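Local coordinates for uncharacterized NTF2-like protein (Cytophaga hutchinsonii ATCC 33406, PDB 3F40) that is of unknown function but adopts an NTF2-like fold of the SnoaL-like family, consistent with a small-molecule binding or catalytic role that remains unidentified, at residues 17-21 with 22-26. Residues are numbered along the deposited sequence; the frame is centred on the assembly and turned at random.
Sequences HALNT and ENFPA
The Phe24 ring meets Leu19 at its edge, near the ring plane, where Leu19 CD2 stands 4.1 Å from Phe24 CD1, and one of its faces carries the backbone carbon of Glu22, offset toward the rim. The leucine and phenylalanine side chains cross at about a right angle, and both also touch Met51 of helix 47-57. Thr21 OG1, just past the end of helix 8-20, lies over one face of the His17 imidazole, offset toward the rim.

Between these groups the chain ends helix 8-20 with a Schellman motif and starts helix 24-29 almost at once. Glu22 takes up the positive phi of the C-prime residue (51°), which swings the chain so that Asn23 N donates to Ala18 O at 2.8 Å, while Glu22 N donates to Leu19 O at 3.0 Å. Such a compact helix-to-helix corner belongs here to the N-terminal helical part of an NTF2-like fold, packed beside its curved mixed sheet.

Side chains finish both helix ends. With OG1 set between its own backbone N and carbonyl carbon (chi1 57°), Thr21 bonds back to His17 O at 2.8 Å; Thr21 N reaches the same oxygen from the opposite face, so two donors grip it. Asn23 is the N-cap of the next helix: its OD1 accepts from Ala26 N, 3.2 Å away and above the amide plane. Thr21 and Asn23 run side by side, and a water bridges them, donating to Thr21 OG1 and accepting from Asn23 ND2 at 2.7 Å. Across the corner the methyls Ala18 CB and Ala26 CB meet at 3.9 Å, whereas Glu22 OE2 forms a salt bridge with Lys60 NZ.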
loop_
_atom_site.group_PDB
_atom_site.type_symbol
_atom_site.label_atom_id
_atom_site.label_comp_id
_atom_site.label_asym_id
_atom_site.label_seq_id
_atom_site.Cartn_x
_atom_site.Cartn_y
_atom_site.Cartn_z
ATOM N N HIS A 17 4.638 -6.336 -16.434
ATOM C CA HIS A 17 5.194 -7.406 -17.292
ATOM C C HIS A 17 6.372 -6.910 -18.115
ATOM O O HIS A 17 7.363 -7.630 -18.283
ATOM C CB HIS A 17 4.124 -7.963 -18.215
ATOM C CG HIS A 17 4.616 -9.078 -19.059
ATOM N ND1 HIS A 17 4.978 -10.288 -18.523
ATOM C CD2 HIS A 17 4.830 -9.157 -20.388
ATOM C CE1 HIS A 17 5.381 -11.082 -19.506
ATOM N NE2 HIS A 17 5.325 -10.415 -20.636
ATOM N N ALA A 18 6.237 -5.702 -18.636
ATOM C CA ALA A 18 7.327 -5.100 -19.386
ATOM C C ALA A 18 8.573 -4.963 -18.500
ATOM O O ALA A 18 9.687 -5.308 -18.899
ATOM C CB ALA A 18 6.905 -3.770 -20.006
ATOM N N LEU A 19 8.434 -4.483 -17.286
ATOM C CA LEU A 19 9.607 -4.371 -16.412
ATOM C C LEU A 19 10.194 -5.753 -16.108
ATOM O O LEU A 19 11.410 -5.964 -16.135
ATOM C CB LEU A 19 9.236 -3.650 -15.114
ATOM C CG LEU A 19 8.828 -2.192 -15.234
ATOM C CD1 LEU A 19 8.342 -1.655 -13.897
ATOM C CD2 LEU A 19 9.979 -1.339 -15.764
ATOM N N ASN A 20 9.335 -6.712 -15.842
ATOM C CA ASN A 20 9.810 -8.057 -15.472
ATOM C C ASN A 20 10.568 -8.751 -16.591
ATOM O O ASN A 20 11.464 -9.537 -16.336
ATOM C CB ASN A 20 8.662 -8.954 -15.013
ATOM C CG ASN A 20 8.302 -8.740 -13.564
ATOM O OD1 ASN A 20 9.089 -8.176 -12.814
ATOM N ND2 ASN A 20 7.097 -9.182 -13.149
ATOM N N THR A 21 10.192 -8.424 -17.807
ATOM C CA THR A 21 10.834 -9.018 -18.978
ATOM C C THR A 21 11.890 -8.090 -19.554
ATOM O O THR A 21 12.392 -8.280 -20.661
ATOM C CB THR A 21 9.825 -9.398 -20.048
ATOM O OG1 THR A 21 9.051 -8.249 -20.449
ATOM C CG2 THR A 21 8.935 -10.570 -19.533
ATOM N N GLU A 22 12.277 -7.114 -18.755
ATOM C CA GLU A 22 13.325 -6.166 -19.118
ATOM C C GLU A 22 13.041 -5.557 -20.502
ATOM O O GLU A 22 13.952 -5.376 -21.326
ATOM C CB GLU A 22 14.744 -6.795 -18.980
ATOM C CG GLU A 22 15.033 -7.242 -17.556
ATOM C CD GLU A 22 16.535 -7.561 -17.292
ATOM O OE1 GLU A 22 17.384 -7.515 -18.260
ATOM O OE2 GLU A 22 16.824 -7.891 -16.109
ATOM N N ASN A 23 11.759 -5.306 -20.781
ATOM C CA ASN A 23 11.324 -4.603 -21.973
ATOM C C ASN A 23 11.042 -3.141 -21.672
ATOM O O ASN A 23 9.891 -2.711 -21.466
ATOM C CB ASN A 23 10.111 -5.268 -22.606
ATOM C CG ASN A 23 9.852 -4.756 -24.040
ATOM O OD1 ASN A 23 10.308 -3.686 -24.448
ATOM N ND2 ASN A 23 9.055 -5.523 -24.803
ATOM N N PHE A 24 12.119 -2.383 -21.579
ATOM C CA PHE A 24 12.034 -1.017 -21.054
ATOM C C PHE A 24 11.334 -0.066 -22.024
ATOM O O PHE A 24 10.564 0.779 -21.596
ATOM C CB PHE A 24 13.416 -0.532 -20.525
ATOM C CG PHE A 24 13.944 -1.425 -19.427
ATOM C CD1 PHE A 24 13.290 -1.512 -18.207
ATOM C CD2 PHE A 24 15.042 -2.241 -19.628
ATOM C CE1 PHE A 24 13.719 -2.369 -17.250
ATOM C CE2 PHE A 24 15.457 -3.073 -18.658
ATOM C CZ PHE A 24 14.791 -3.144 -17.467
ATOM N N PRO A 25 11.525 -0.229 -23.353
ATOM C CA PRO A 25 10.740 0.612 -24.236
ATOM C C PRO A 25 9.213 0.365 -24.157
ATOM O O PRO A 25 8.430 1.328 -24.212
ATOM C CB PRO A 25 11.302 0.256 -25.639
ATOM C CG PRO A 25 12.681 -0.102 -25.374
ATOM C CD PRO A 25 12.619 -0.901 -24.075
ATOM N N ALA A 26 8.833 -0.891 -23.951
ATOM C CA ALA A 26 7.394 -1.226 -23.796
ATOM C C ALA A 26 6.867 -0.592 -22.510
ATOM O O ALA A 26 5.742 -0.074 -22.461
ATOM C CB ALA A 26 7.147 -2.719 -23.770
HETATM O O HOH W 1 7.961 -7.382 -23.143
#